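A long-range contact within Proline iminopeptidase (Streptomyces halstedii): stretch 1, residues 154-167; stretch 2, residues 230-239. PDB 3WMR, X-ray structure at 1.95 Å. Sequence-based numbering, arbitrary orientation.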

# COMPACT_ATOMS: atom_id res chain seq x y z
N SER A 154 -11.77 -4.82 -2.51
CA SER A 154 -12.49 -4.37 -3.69
C SER A 154 -12.60 -2.86 -3.73
O SER A 154 -13.04 -2.24 -2.78
CB SER A 154 -13.90 -4.93 -3.68
OG SER A 154 -14.72 -4.29 -4.65
N MET A 155 -12.24 -2.26 -4.86
CA MET A 155 -12.43 -0.82 -5.03
C MET A 155 -13.91 -0.44 -5.14
O MET A 155 -14.27 0.72 -4.89
CB MET A 155 -11.64 -0.31 -6.23
CG MET A 155 -10.14 -0.54 -6.10
SD MET A 155 -9.41 -0.10 -4.51
CE MET A 155 -9.54 1.72 -4.52
N LYS A 156 -14.78 -1.40 -5.47
CA LYS A 156 -16.22 -1.13 -5.45
C LYS A 156 -16.72 -0.90 -4.04
O LYS A 156 -17.43 0.08 -3.77
CB LYS A 156 -17.02 -2.29 -6.06
CG LYS A 156 -16.85 -2.41 -7.54
CD LYS A 156 -17.79 -3.47 -8.12
CE LYS A 156 -17.47 -3.74 -9.58
NZ LYS A 156 -17.70 -2.52 -10.42
N ILE A 157 -16.35 -1.81 -3.13
CA ILE A 157 -16.70 -1.66 -1.74
C ILE A 157 -16.01 -0.40 -1.19
O ILE A 157 -16.61 0.34 -0.41
CB ILE A 157 -16.30 -2.90 -0.90
CG1 ILE A 157 -17.04 -4.16 -1.38
CG2 ILE A 157 -16.63 -2.66 0.56
CD1 ILE A 157 -16.52 -5.44 -0.77
N TRP A 158 -14.77 -0.16 -1.61
CA TRP A 158 -14.05 1.07 -1.22
C TRP A 158 -14.90 2.29 -1.52
O TRP A 158 -15.19 3.06 -0.63
CB TRP A 158 -12.70 1.14 -1.94
CG TRP A 158 -11.81 2.34 -1.60
CD1 TRP A 158 -11.77 3.52 -2.25
CD2 TRP A 158 -10.80 2.41 -0.58
NE1 TRP A 158 -10.81 4.34 -1.71
CE2 TRP A 158 -10.22 3.69 -0.66
CE3 TRP A 158 -10.35 1.54 0.41
CZ2 TRP A 158 -9.20 4.11 0.20
CZ3 TRP A 158 -9.33 1.95 1.27
CH2 TRP A 158 -8.77 3.22 1.16
N LEU A 159 -15.35 2.44 -2.77
CA LEU A 159 -16.13 3.61 -3.15
C LEU A 159 -17.46 3.73 -2.40
O LEU A 159 -17.87 4.83 -2.09
CB LEU A 159 -16.34 3.69 -4.67
CG LEU A 159 -15.14 4.28 -5.42
CD1 LEU A 159 -15.32 4.13 -6.92
CD2 LEU A 159 -14.94 5.75 -5.03
N GLN A 160 -18.12 2.61 -2.10
CA GLN A 160 -19.32 2.66 -1.24
C GLN A 160 -18.99 3.19 0.16
O GLN A 160 -19.71 4.03 0.73
CB GLN A 160 -19.97 1.28 -1.15
CG GLN A 160 -20.58 0.88 -2.48
CD GLN A 160 -20.94 -0.59 -2.61
OE1 GLN A 160 -20.45 -1.45 -1.89
NE2 GLN A 160 -21.81 -0.87 -3.57
N GLU A 161 -17.89 2.71 0.70
CA GLU A 161 -17.49 3.13 2.03
C GLU A 161 -17.01 4.59 2.07
O GLU A 161 -17.29 5.28 3.04
CB GLU A 161 -16.45 2.15 2.61
CG GLU A 161 -17.08 0.82 3.01
CD GLU A 161 -17.99 0.97 4.22
OE1 GLU A 161 -17.48 1.02 5.37
OE2 GLU A 161 -19.22 1.05 4.02
N MET A 162 -16.36 5.05 1.00
CA MET A 162 -16.00 6.48 0.90
C MET A 162 -17.24 7.38 0.99
O MET A 162 -17.24 8.38 1.69
CB MET A 162 -15.27 6.77 -0.41
CG MET A 162 -13.91 6.12 -0.59
SD MET A 162 -12.75 6.30 0.79
CE MET A 162 -13.02 4.78 1.69
N ALA A 163 -18.30 7.01 0.27
CA ALA A 163 -19.55 7.75 0.31
C ALA A 163 -20.11 7.77 1.73
O ALA A 163 -20.62 8.79 2.19
CB ALA A 163 -20.57 7.15 -0.66
N ARG A 164 -19.98 6.66 2.44
CA ARG A 164 -20.45 6.58 3.82
C ARG A 164 -19.65 7.54 4.71
O ARG A 164 -20.22 8.35 5.45
CB ARG A 164 -20.35 5.14 4.33
CG ARG A 164 -21.15 4.89 5.59
CD ARG A 164 -21.07 3.43 6.04
NE ARG A 164 -19.70 3.01 6.31
CZ ARG A 164 -18.98 3.36 7.38
NH1 ARG A 164 -19.49 4.16 8.31
NH2 ARG A 164 -17.74 2.92 7.51
N LEU A 165 -18.33 7.47 4.61
CA LEU A 165 -17.45 8.32 5.43
C LEU A 165 -17.60 9.80 5.09
O LEU A 165 -17.56 10.66 5.99
CB LEU A 165 -15.99 7.91 5.23
CG LEU A 165 -15.63 6.49 5.66
CD1 LEU A 165 -14.15 6.25 5.36
CD2 LEU A 165 -15.94 6.26 7.13
N ARG A 166 -17.78 10.08 3.80
CA ARG A 166 -17.93 11.45 3.32
C ARG A 166 -19.22 12.08 3.84
O ARG A 166 -19.23 13.25 4.18
CB ARG A 166 -17.87 11.51 1.79
CG ARG A 166 -16.46 11.38 1.20
CD ARG A 166 -16.52 11.08 -0.31
NE ARG A 166 -17.22 12.15 -1.04
CZ ARG A 166 -16.77 12.77 -2.13
NH1 ARG A 166 -15.63 12.41 -2.69
NH2 ARG A 166 -17.49 13.74 -2.68
N ALA A 167 -20.29 11.29 3.91
CA ALA A 167 -21.56 11.71 4.53
C ALA A 167 -21.44 12.08 6.03
O ALA A 167 -22.35 12.68 6.58
CB ALA A 167 -22.63 10.63 4.35
N MET A 230 -4.21 5.20 -12.51
CA MET A 230 -4.79 3.98 -11.96
C MET A 230 -5.78 4.22 -10.83
O MET A 230 -6.79 3.53 -10.73
CB MET A 230 -3.69 3.01 -11.53
CG MET A 230 -2.71 2.67 -12.65
SD MET A 230 -1.61 1.29 -12.27
CE MET A 230 -2.75 -0.09 -12.46
N ASN A 231 -5.50 5.22 -9.99
CA ASN A 231 -6.34 5.51 -8.83
C ASN A 231 -7.28 6.71 -8.99
O ASN A 231 -8.50 6.56 -8.92
CB ASN A 231 -5.48 5.69 -7.57
CG ASN A 231 -6.30 6.11 -6.36
OD1 ASN A 231 -6.44 7.32 -6.05
ND2 ASN A 231 -6.88 5.15 -5.70
N GLY A 232 -6.72 7.91 -9.15
CA GLY A 232 -7.51 9.13 -9.13
C GLY A 232 -6.69 10.21 -8.44
O GLY A 232 -5.57 9.96 -8.03
N PRO A 233 -7.26 11.41 -8.29
CA PRO A 233 -6.51 12.54 -7.70
C PRO A 233 -6.14 12.36 -6.24
O PRO A 233 -5.20 12.99 -5.77
CB PRO A 233 -7.46 13.73 -7.82
CG PRO A 233 -8.77 13.18 -8.28
CD PRO A 233 -8.57 11.83 -8.83
N ASN A 234 -6.88 11.51 -5.52
CA ASN A 234 -6.67 11.32 -4.08
C ASN A 234 -7.23 9.98 -3.62
O ASN A 234 -7.77 9.21 -4.42
CB ASN A 234 -7.29 12.49 -3.30
CG ASN A 234 -8.77 12.60 -3.51
OD1 ASN A 234 -9.53 11.70 -3.17
ND2 ASN A 234 -9.20 13.72 -4.05
N GLU A 235 -7.05 9.70 -2.34
CA GLU A 235 -7.42 8.42 -1.73
C GLU A 235 -8.87 7.98 -1.91
O GLU A 235 -9.14 6.79 -2.10
CB GLU A 235 -7.12 8.49 -0.23
CG GLU A 235 -5.65 8.41 0.10
CD GLU A 235 -5.09 7.08 -0.33
OE1 GLU A 235 -5.49 6.07 0.29
OE2 GLU A 235 -4.31 7.05 -1.30
N PHE A 236 -9.81 8.93 -1.85
CA PHE A 236 -11.24 8.61 -1.87
C PHE A 236 -11.92 8.83 -3.24
O PHE A 236 -12.90 8.14 -3.57
CB PHE A 236 -12.00 9.35 -0.76
CG PHE A 236 -11.81 10.85 -0.76
CD1 PHE A 236 -10.94 11.46 0.14
CD2 PHE A 236 -12.52 11.66 -1.63
CE1 PHE A 236 -10.78 12.84 0.17
CE2 PHE A 236 -12.36 13.05 -1.61
CZ PHE A 236 -11.49 13.63 -0.71
N HIS A 237 -11.41 9.78 -4.03
CA HIS A 237 -11.98 10.08 -5.36
C HIS A 237 -11.31 9.15 -6.37
O HIS A 237 -10.44 9.55 -7.14
CB HIS A 237 -11.80 11.56 -5.74
CG HIS A 237 -12.62 12.01 -6.92
ND1 HIS A 237 -13.96 11.69 -7.08
CD2 HIS A 237 -12.30 12.79 -7.98
CE1 HIS A 237 -14.42 12.24 -8.19
NE2 HIS A 237 -13.44 12.92 -8.75
N VAL A 238 -11.73 7.88 -6.33
CA VAL A 238 -11.12 6.85 -7.18
C VAL A 238 -11.86 6.82 -8.51
O VAL A 238 -12.92 6.21 -8.63
CB VAL A 238 -11.19 5.46 -6.52
CG1 VAL A 238 -10.67 4.38 -7.47
CG2 VAL A 238 -10.41 5.45 -5.24
N ILE A 239 -11.28 7.49 -9.50
CA ILE A 239 -11.85 7.55 -10.84
C ILE A 239 -10.90 7.00 -11.91
O ILE A 239 -11.19 7.09 -13.11
CB ILE A 239 -12.26 9.01 -11.20
CG1 ILE A 239 -11.06 9.95 -11.21
CG2 ILE A 239 -13.33 9.51 -10.26
CD1 ILE A 239 -11.36 11.32 -11.79
O HOH W 1 -15.39 9.43 -3.02

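One face of the helix that begins at Met 155 packs against an irregular segment from Glu 235 to Val 238, burying 410 Å². Phe 236 and Val 238 contribute the largest areas on their side, and Arg 166 the largest on the helix.

Phe 236 lies where the two backbones come nearest, its CA 5.9 Å from the CA of Met 162. Its CA–CB bond points sideways to the helix, and Phe 236 CB still lies 3.5 Å from Met 162 SD, a close contact to which the flexible, polarizable thioether is well suited. With chi1 in the p well, the ring comes against Arg 166, whose NH1 lies 3.4 Å from Phe 236 CD2. The arginine is long enough to reach the ring while its guanidinium keeps polar partners. One is a water that accepts a weak hydrogen bond from Arg 166 NH1 (3.0 Å) and donates to Phe 236 O (2.9 Å).

Val 238 points toward the helix and fits a compact branched side chain among three larger ones. Val 238 CG2 lies 3.9 Å from Met 155 CE and 3.8 Å from Trp 158 CD1, while its CB is 4.0 Å from Leu 159 CD2. The CA–CB bond of Leu 159 points sideways, but the end of its side chain comes nearer, bringing CD2 to 3.5 Å from Phe 236 O.

The single direct hydrogen bond between the stretches comes from Trp 158, whose NE1 donates to Glu 235 O (3.0 Å). The carbonyl sits at the indole edge, near the ring plane, so a buried tryptophan satisfies its polar group while NE1 and CD1 also pack against Val 238 CG2. Within the segment, Asn 234 OD1 accepts from Phe 236 N (3.1 Å) and His 237 N (2.8 Å).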